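Local coordinates for cytochrome C-type biogenesis protein ccmF (Thermus thermophilus, PDB 6ZMQ), which binds heme b within a membrane-embedded helical body and probably acts as the heme lyase of cytochrome c maturation, at residues 90-95 and 107-112; 115-120 and 301-306; 154-157 and 161-164. All coordinates share one frame; numbering follows the deposited sequence.

Interaction 1. Residues 90-95 and 107-112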
loop_
_atom_site.group_PDB
_atom_site.type_symbol
_atom_site.label_atom_id
_atom_site.label_comp_id
_atom_site.label_asym_id
_atom_site.label_seq_id
_atom_site.Cartn_x
_atom_site.Cartn_y
_atom_site.Cartn_z
ATOM N N ALA A 90 -16.706 14.981 18.646
ATOM C CA ALA A 90 -18.165 15.087 18.581
ATOM C C ALA A 90 -18.696 14.625 17.228
ATOM O O ALA A 90 -19.821 14.121 17.127
ATOM C CB ALA A 90 -18.611 16.521 18.872
ATOM N N ARG A 91 -17.901 14.809 16.169
ATOM C CA ARG A 91 -18.285 14.273 14.868
ATOM C C ARG A 91 -17.828 12.827 14.675
ATOM O O ARG A 91 -18.310 12.151 13.759
ATOM C CB ARG A 91 -17.759 15.181 13.755
ATOM C CG ARG A 91 -18.826 16.166 13.292
ATOM C CD ARG A 91 -18.476 16.882 11.977
ATOM N NE ARG A 91 -17.209 17.624 11.944
ATOM C CZ ARG A 91 -16.909 18.716 12.650
ATOM N NH1 ARG A 91 -17.791 19.295 13.459
ATOM N NH2 ARG A 91 -15.716 19.272 12.503
ATOM N N ASN A 92 -16.893 12.337 15.492
ATOM C CA ASN A 92 -16.444 10.953 15.390
ATOM C C ASN A 92 -16.673 10.134 16.657
ATOM O O ASN A 92 -16.043 9.084 16.831
ATOM C CB ASN A 92 -14.980 10.912 14.964
ATOM C CG ASN A 92 -14.818 11.148 13.477
ATOM O OD1 ASN A 92 -15.422 10.453 12.659
ATOM N ND2 ASN A 92 -14.051 12.166 13.119
ATOM N N HIS A 93 -17.546 10.592 17.550
ATOM C CA HIS A 93 -18.255 9.713 18.469
ATOM C C HIS A 93 -19.738 9.681 18.142
ATOM O O HIS A 93 -20.573 9.540 19.038
ATOM C CB HIS A 93 -17.988 10.109 19.921
ATOM C CG HIS A 93 -16.901 9.311 20.565
ATOM N ND1 HIS A 93 -17.095 8.603 21.731
ATOM C CD2 HIS A 93 -15.656 8.998 20.138
ATOM C CE1 HIS A 93 -15.985 7.956 22.037
ATOM N NE2 HIS A 93 -15.096 8.178 21.086
ATOM N N SER A 94 -20.078 9.885 16.872
ATOM C CA SER A 94 -21.309 9.368 16.297
ATOM C C SER A 94 -21.134 7.952 15.743
ATOM O O SER A 94 -22.009 7.473 15.021
ATOM C CB SER A 94 -21.823 10.319 15.212
ATOM O OG SER A 94 -22.130 11.586 15.769
ATOM N N THR A 95 -19.997 7.313 16.025
ATOM C CA THR A 95 -19.774 5.871 15.914
ATOM C C THR A 95 -19.002 5.397 17.142
ATOM O O THR A 95 -17.888 4.874 17.039
ATOM C CB THR A 95 -19.041 5.494 14.629
ATOM O OG1 THR A 95 -19.619 6.191 13.520
ATOM C CG2 THR A 95 -19.192 3.997 14.398
ATOM N N TRP A 107 -7.278 8.265 13.992
ATOM C CA TRP A 107 -6.994 8.559 12.594
ATOM C C TRP A 107 -8.212 8.313 11.702
ATOM O O TRP A 107 -8.044 7.996 10.520
ATOM C CB TRP A 107 -5.757 7.769 12.110
ATOM C CG TRP A 107 -5.842 6.274 12.153
ATOM C CD1 TRP A 107 -6.328 5.449 11.179
ATOM C CD2 TRP A 107 -5.409 5.416 13.220
ATOM N NE1 TRP A 107 -6.228 4.136 11.574
ATOM C CE2 TRP A 107 -5.672 4.091 12.826
ATOM C CE3 TRP A 107 -4.832 5.642 14.474
ATOM C CZ2 TRP A 107 -5.376 3.000 13.641
ATOM C CZ3 TRP A 107 -4.538 4.554 15.285
ATOM C CH2 TRP A 107 -4.812 3.254 14.861
ATOM N N ALA A 108 -9.430 8.483 12.236
ATOM C CA ALA A 108 -10.649 8.153 11.492
ATOM C C ALA A 108 -10.910 9.137 10.352
ATOM O O ALA A 108 -10.961 8.747 9.179
ATOM C CB ALA A 108 -11.854 8.099 12.435
ATOM N N ALA A 109 -11.108 10.412 10.673
ATOM C CA ALA A 109 -11.223 11.422 9.633
ATOM C C ALA A 109 -9.879 12.132 9.458
ATOM O O ALA A 109 -8.831 11.613 9.840
ATOM C CB ALA A 109 -12.362 12.392 9.932
ATOM N N LEU A 110 -9.918 13.330 8.860
ATOM C CA LEU A 110 -8.737 13.921 8.224
ATOM C C LEU A 110 -7.702 14.403 9.246
ATOM O O LEU A 110 -6.514 14.066 9.142
ATOM C CB LEU A 110 -9.186 15.051 7.282
ATOM C CG LEU A 110 -8.272 15.844 6.330
ATOM C CD1 LEU A 110 -9.125 16.375 5.188
ATOM C CD2 LEU A 110 -7.519 17.011 6.965
ATOM N N GLU A 111 -8.126 15.257 10.190
ATOM C CA GLU A 111 -7.207 15.954 11.098
ATOM C C GLU A 111 -6.467 15.003 12.047
ATOM O O GLU A 111 -5.254 15.143 12.276
ATOM C CB GLU A 111 -7.972 17.019 11.884
ATOM C CG GLU A 111 -8.798 17.999 11.039
ATOM C CD GLU A 111 -10.255 17.593 10.868
ATOM O OE1 GLU A 111 -10.769 17.698 9.735
ATOM O OE2 GLU A 111 -10.886 17.175 11.862
ATOM N N GLY A 112 -7.184 14.030 12.616
ATOM C CA GLY A 112 -6.523 13.005 13.411
ATOM C C GLY A 112 -5.590 12.126 12.599
ATOM O O GLY A 112 -4.545 11.692 13.099
#
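The carboxamide of Asn92 meets the methyl groups of Ala108 and Ala109, both on one side of its plane, and these three residues make the contact. Asn92 reaches out with CG anti to its carbonyl carbon and beside its own backbone N (chi1 -78°), which carries the amide across to the turn that leads into helix 110-129. The two methyls meet this flat group differently. Ala108 CB stands nearly over Asn92 CG and 4.3 Å from Asn92 OD1, so it looks onto a broad side of the group. Ala109 CB lies beyond the nitrogen, 3.6 Å from Asn92 ND2, and is displaced much less from that plane. No hydrogen bond joins the two segments. Instead, ND2 makes a weak bond to the backbone O of Tyr88, one turn back in helix 87-92, which may limit the rotation of the amide. The interface is small, with about 100 Å² buried over both sides, and the backbones stay well apart: the nearest CA atoms, those of Asn92 and Ala108, are 7.5 Å from each other. Nearby, Arg91 NH2 and Glu111 OE2 are 5.3 Å apart, too far for a salt bridge, although their opposite charges would probably attract. Ala109 takes the N-cap position of helix 110-129, and its backbone N makes a weak bond to the hydroxyl of Tyr88, so this tyrosine is tied to both segments. The contact therefore sets Asn92, on the short helix 87-92, against the start of helix 110-129 at the surface of the protein, while Trp107, just before the turn, packs on Pro190 and Val191 of helix 185-213 and bonds through NE1 to Ala187 O.

Interaction 2. Residues 115-120 and 301-306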
loop_
_atom_site.group_PDB
_atom_site.type_symbol
_atom_site.label_atom_id
_atom_site.label_comp_id
_atom_site.label_asym_id
_atom_site.label_seq_id
_atom_site.Cartn_x
_atom_site.Cartn_y
_atom_site.Cartn_z
ATOM N N LEU A 115 -2.479 13.930 12.126
ATOM C CA LEU A 115 -1.726 13.845 13.384
ATOM C C LEU A 115 -0.966 12.516 13.499
ATOM O O LEU A 115 0.213 12.502 13.870
ATOM C CB LEU A 115 -2.652 14.055 14.586
ATOM C CG LEU A 115 -2.090 13.971 16.023
ATOM C CD1 LEU A 115 -0.735 14.678 16.195
ATOM C CD2 LEU A 115 -3.086 14.508 17.041
ATOM N N LEU A 116 -1.615 11.396 13.169
ATOM C CA LEU A 116 -0.927 10.099 13.202
ATOM C C LEU A 116 0.155 10.022 12.121
ATOM O O LEU A 116 1.212 9.409 12.322
ATOM C CB LEU A 116 -1.957 8.965 13.059
ATOM C CG LEU A 116 -1.655 7.457 13.176
ATOM C CD1 LEU A 116 -1.180 6.786 11.879
ATOM C CD2 LEU A 116 -0.628 7.210 14.291
ATOM N N TRP A 117 -0.094 10.684 10.991
ATOM C CA TRP A 117 0.847 10.779 9.880
ATOM C C TRP A 117 2.105 11.545 10.278
ATOM O O TRP A 117 3.232 11.088 10.031
ATOM C CB TRP A 117 0.122 11.477 8.732
ATOM C CG TRP A 117 0.690 11.305 7.407
ATOM C CD1 TRP A 117 1.870 10.717 7.097
ATOM C CD2 TRP A 117 0.108 11.723 6.169
ATOM N NE1 TRP A 117 2.061 10.739 5.751
ATOM C CE2 TRP A 117 0.994 11.346 5.151
ATOM C CE3 TRP A 117 -1.081 12.373 5.823
ATOM C CZ2 TRP A 117 0.752 11.614 3.814
ATOM C CZ3 TRP A 117 -1.332 12.626 4.485
ATOM C CH2 TRP A 117 -0.421 12.235 3.496
ATOM N N GLY A 118 1.926 12.727 10.877
ATOM C CA GLY A 118 3.056 13.494 11.369
ATOM C C GLY A 118 3.763 12.823 12.525
ATOM O O GLY A 118 4.972 12.985 12.685
ATOM N N LEU A 119 3.038 12.017 13.309
ATOM C CA LEU A 119 3.671 11.247 14.380
ATOM C C LEU A 119 4.584 10.155 13.840
ATOM O O LEU A 119 5.698 9.967 14.343
ATOM C CB LEU A 119 2.616 10.632 15.302
ATOM C CG LEU A 119 3.236 9.934 16.510
ATOM C CD1 LEU A 119 2.501 10.384 17.666
ATOM C CD2 LEU A 119 3.156 8.398 16.480
ATOM N N LEU A 120 4.122 9.406 12.838
ATOM C CA LEU A 120 4.964 8.366 12.265
ATOM C C LEU A 120 6.118 8.961 11.466
ATOM O O LEU A 120 7.201 8.354 11.419
ATOM C CB LEU A 120 4.107 7.421 11.416
ATOM C CG LEU A 120 3.057 6.615 12.193
ATOM C CD1 LEU A 120 2.416 5.531 11.336
ATOM C CD2 LEU A 120 3.630 6.015 13.483
ATOM N N ALA A 301 4.720 10.247 -5.083
ATOM C CA ALA A 301 3.584 9.392 -5.395
ATOM C C ALA A 301 2.956 8.831 -4.131
ATOM O O ALA A 301 1.729 8.820 -3.999
ATOM C CB ALA A 301 4.037 8.263 -6.317
ATOM N N THR A 302 3.792 8.366 -3.189
ATOM C CA THR A 302 3.289 7.840 -1.923
ATOM C C THR A 302 2.649 8.933 -1.079
ATOM O O THR A 302 1.700 8.648 -0.342
ATOM C CB THR A 302 4.407 7.149 -1.134
ATOM O OG1 THR A 302 5.041 6.167 -1.956
ATOM C CG2 THR A 302 3.818 6.426 0.067
ATOM N N LEU A 303 3.132 10.178 -1.201
ATOM C CA LEU A 303 2.460 11.330 -0.591
ATOM C C LEU A 303 1.034 11.491 -1.105
ATOM O O LEU A 303 0.071 11.504 -0.325
ATOM C CB LEU A 303 3.243 12.618 -0.852
ATOM C CG LEU A 303 2.443 13.866 -0.450
ATOM C CD1 LEU A 303 2.391 14.085 1.069
ATOM C CD2 LEU A 303 2.926 15.079 -1.199
ATOM N N LEU A 304 0.891 11.599 -2.431
ATOM C CA LEU A 304 -0.426 11.849 -3.007
ATOM C C LEU A 304 -1.327 10.614 -2.940
ATOM O O LEU A 304 -2.553 10.736 -3.049
ATOM C CB LEU A 304 -0.284 12.357 -4.446
ATOM C CG LEU A 304 -1.265 13.450 -4.915
ATOM C CD1 LEU A 304 -1.657 14.401 -3.777
ATOM C CD2 LEU A 304 -0.701 14.266 -6.091
ATOM N N GLY A 305 -0.747 9.425 -2.766
ATOM C CA GLY A 305 -1.548 8.240 -2.511
ATOM C C GLY A 305 -2.008 8.130 -1.072
ATOM O O GLY A 305 -3.086 7.591 -0.805
ATOM N N THR A 306 -1.201 8.616 -0.123
ATOM C CA THR A 306 -1.610 8.524 1.273
ATOM C C THR A 306 -2.619 9.611 1.614
ATOM O O THR A 306 -3.451 9.429 2.510
ATOM C CB THR A 306 -0.410 8.638 2.209
ATOM O OG1 THR A 306 0.491 9.635 1.724
ATOM C CG2 THR A 306 0.347 7.335 2.250
#
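Trp117 reaches from helix 110-129 to Leu303 and Thr306 of helix 288-307, bridging backbones whose nearest CA atoms, those of Trp117 and Thr306, are 9.2 Å apart. Its CB already points at the other helix, and with CG anti to the backbone N (chi1 -161°) the indole extends straight on, its six-membered ring leading. The touching is done at the far end of that ring. CZ2 meets Leu303 CD1 at 4.0 Å and also lies 3.6 Å from Thr306 CB. CH2, the next atom round, has Leu303 O 3.9 Å away at the ring edge, close to the ring plane. The Thr306 hydroxyl sits obliquely to the indole, but its modelled position is doubtful. Cutting Trp117 back to an alanine is likely to open a gap between the two helices, leaving Leu303 CD1 and Thr306 CB without their aromatic neighbour. More aromatic rings surround the indole: Tyr194 stacks with it, Phe197 meets it steeply, and Phe152 and Phe329 come against it too. The tryptophan is thus buried where helices 110-129, 135-157, 185-213, 288-307 and 325-345 converge in the transmembrane bundle.

Interaction 3. Residues 154-157 and 161-164. With PTY (phosphatidylethanolamine), chain E.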
loop_
_atom_site.group_PDB
_atom_site.type_symbol
_atom_site.label_atom_id
_atom_site.label_comp_id
_atom_site.label_asym_id
_atom_site.label_seq_id
_atom_site.Cartn_x
_atom_site.Cartn_y
_atom_site.Cartn_z
ATOM N N GLY A 154 2.320 22.454 10.284
ATOM C CA GLY A 154 1.709 23.665 9.757
ATOM C C GLY A 154 0.321 23.426 9.188
ATOM O O GLY A 154 -0.629 24.130 9.538
ATOM N N VAL A 155 0.166 22.371 8.372
ATOM C CA VAL A 155 -1.130 22.047 7.771
ATOM C C VAL A 155 -2.074 21.454 8.819
ATOM O O VAL A 155 -3.258 21.233 8.555
ATOM C CB VAL A 155 -0.948 21.099 6.563
ATOM C CG1 VAL A 155 -0.859 19.620 6.971
ATOM C CG2 VAL A 155 -2.024 21.313 5.506
ATOM N N MET A 156 -1.527 21.049 9.966
ATOM C CA MET A 156 -2.341 20.681 11.113
ATOM C C MET A 156 -2.672 21.885 11.997
ATOM O O MET A 156 -3.612 21.824 12.791
ATOM C CB MET A 156 -1.601 19.619 11.920
ATOM C CG MET A 156 -2.454 18.685 12.764
ATOM S SD MET A 156 -1.354 17.573 13.665
ATOM C CE MET A 156 -0.197 17.083 12.375
ATOM N N ALA A 157 -1.877 22.960 11.942
ATOM C CA ALA A 157 -2.116 24.064 12.864
ATOM C C ALA A 157 -2.895 25.233 12.275
ATOM O O ALA A 157 -3.856 25.679 12.910
ATOM C CB ALA A 157 -0.798 24.607 13.421
ATOM N N SER A 161 -7.195 21.509 11.970
ATOM C CA SER A 161 -6.779 21.176 13.327
ATOM C C SER A 161 -7.701 20.144 13.963
ATOM O O SER A 161 -8.926 20.246 13.829
ATOM C CB SER A 161 -6.708 22.434 14.191
ATOM O OG SER A 161 -6.841 22.107 15.562
ATOM N N PRO A 162 -7.153 19.110 14.606
ATOM C CA PRO A 162 -8.005 18.195 15.388
ATOM C C PRO A 162 -8.671 18.828 16.606
ATOM O O PRO A 162 -9.787 18.425 16.963
ATOM C CB PRO A 162 -7.031 17.075 15.786
ATOM C CG PRO A 162 -5.677 17.671 15.653
ATOM C CD PRO A 162 -5.759 18.642 14.532
ATOM N N PHE A 163 -8.044 19.813 17.245
ATOM C CA PHE A 163 -8.506 20.309 18.546
ATOM C C PHE A 163 -9.272 21.630 18.415
ATOM O O PHE A 163 -8.821 22.695 18.832
ATOM C CB PHE A 163 -7.320 20.432 19.494
ATOM C CG PHE A 163 -6.444 19.211 19.515
ATOM C CD1 PHE A 163 -6.907 18.022 20.065
ATOM C CD2 PHE A 163 -5.175 19.245 18.952
ATOM C CE1 PHE A 163 -6.109 16.890 20.076
ATOM C CE2 PHE A 163 -4.373 18.120 18.952
ATOM C CZ PHE A 163 -4.837 16.941 19.518
ATOM N N GLU A 164 -10.456 21.539 17.808
ATOM C CA GLU A 164 -11.367 22.672 17.678
ATOM C C GLU A 164 -12.366 22.707 18.836
ATOM O O GLU A 164 -12.207 22.038 19.857
ATOM C CB GLU A 164 -12.102 22.617 16.341
ATOM C CG GLU A 164 -11.805 23.768 15.402
ATOM C CD GLU A 164 -12.901 23.957 14.368
ATOM O OE1 GLU A 164 -13.519 25.043 14.351
ATOM O OE2 GLU A 164 -13.157 23.023 13.577
HETATM C C1 PTY E . -5.520 29.229 1.403
HETATM C C2 PTY E . -11.642 31.317 -1.661
HETATM C C3 PTY E . -10.801 30.070 -1.934
HETATM O O4 PTY E . -5.740 28.542 2.600
HETATM C C5 PTY E . -6.687 27.785 -0.317
HETATM C C6 PTY E . -5.329 28.291 0.206
HETATM O O7 PTY E . -4.446 27.224 0.510
HETATM C C8 PTY E . -3.099 27.394 0.099
HETATM O O10 PTY E . -2.760 28.423 -0.380
HETATM C C11 PTY E . -2.053 26.271 0.250
HETATM C C12 PTY E . -0.618 26.737 -0.085
HETATM C C13 PTY E . 0.313 25.580 -0.508
HETATM C C14 PTY E . 1.716 25.647 0.120
HETATM C C15 PTY E . 2.313 24.249 0.350
HETATM C C16 PTY E . 3.850 24.220 0.261
HETATM C C17 PTY E . 4.462 23.709 1.576
HETATM C C18 PTY E . 5.811 23.001 1.386
HETATM C C19 PTY E . 6.464 22.719 2.745
HETATM C C20 PTY E . 7.943 22.341 2.575
HETATM C C21 PTY E . 8.732 22.617 3.860
HETATM C C22 PTY E . 10.113 23.205 3.541
HETATM C C23 PTY E . 11.113 22.096 3.195
HETATM C C24 PTY E . 12.522 22.678 3.021
HETATM C C25 PTY E . 13.580 21.579 2.892
HETATM C C26 PTY E . 14.280 21.679 1.535
HETATM C C27 PTY E . 15.763 21.335 1.664
HETATM C C28 PTY E . 16.291 20.959 0.282
HETATM C C29 PTY E . 17.799 21.168 0.197
HETATM C C30 PTY E . -5.342 29.284 3.720
HETATM C C31 PTY E . -3.867 29.311 4.122
HETATM O O30 PTY E . -6.140 29.903 4.344
HETATM C C32 PTY E . -3.342 27.877 4.216
HETATM C C33 PTY E . -1.818 27.846 4.359
HETATM C C34 PTY E . -1.366 26.421 4.691
HETATM C C35 PTY E . 0.162 26.357 4.762
HETATM C C36 PTY E . 0.618 25.240 5.703
HETATM C C37 PTY E . 1.977 25.603 6.304
HETATM C C38 PTY E . 3.015 24.553 5.906
HETATM C C39 PTY E . 4.423 24.988 6.316
HETATM C C40 PTY E . 5.199 25.436 5.077
HETATM C C41 PTY E . 6.694 25.563 5.377
HETATM C C42 PTY E . 7.018 26.992 5.809
HETATM C C43 PTY E . 8.497 27.274 5.563
HETATM C C44 PTY E . 9.228 27.236 6.901
HETATM P P1 PTY E . -8.441 29.736 -0.847
HETATM O O11 PTY E . -10.090 29.713 -0.780
HETATM O O12 PTY E . -8.000 29.578 -2.282
HETATM O O13 PTY E . -7.981 31.086 -0.356
HETATM O O14 PTY E . -7.776 28.566 0.119
HETATM N N1 PTY E . -11.268 32.363 -2.596
#
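Met156 holds CG anti to its backbone N (chi1 -154°) and its chain extended as far as SD, a course that lays CG against the ring of Pro162 before chi3 of -45° bends the terminal methyl aside. The two side chains cross at about a right angle, and Met156 CG meets Pro162 CD at 3.7 Å. A second link is polar only in part: Met156 O receives a CA-H...O contact from Ser161, 3.3 Å from its CA with 130° at the hydrogen. Ser161 CB also lies 3.5 Å from that carbonyl. Past the serine, Ser161 OG takes a weak bond from Phe163 N, and Pro162 CG sits over one face of the Phe163 ring toward its rim. The chain therefore folds back on residues 154-157 of helix 135-157 within a few residues. On the same helical turn, a phosphatidylethanolamine tail runs past the backbone, its C36 3.9 Å from both Gly154 C and Val155 N. Met156 packs on Ile114 and Leu115 of helix 110-129 and on Val28 of helix 20-47, while Pro162 and Phe163 also touch Leu75 of helix 61-81.

In the fold
Helix 110-129 connects all three contacts: interaction 1 uses its start, interaction 2 a later turn, and interaction 3 packs against it from the end of helix 135-157. Their centres are about 17 Å (1 and 2), about 14 Å (1 and 3) and about 15 Å (2 and 3) apart. Direct packing bridges them: Trp107 CE3 to Leu116 CG at 3.9 Å, Glu111 CB to Pro162 N at 3.5 Å, and Leu115 CA to Met156 CE at 3.7 Å. Along the chain interaction 1 closes first, and interaction 3 is nested inside the long loop closed by interaction 2. Together they join surface turns, a lipid-lined helix end and the buried bundle, away from the heme-binding residues.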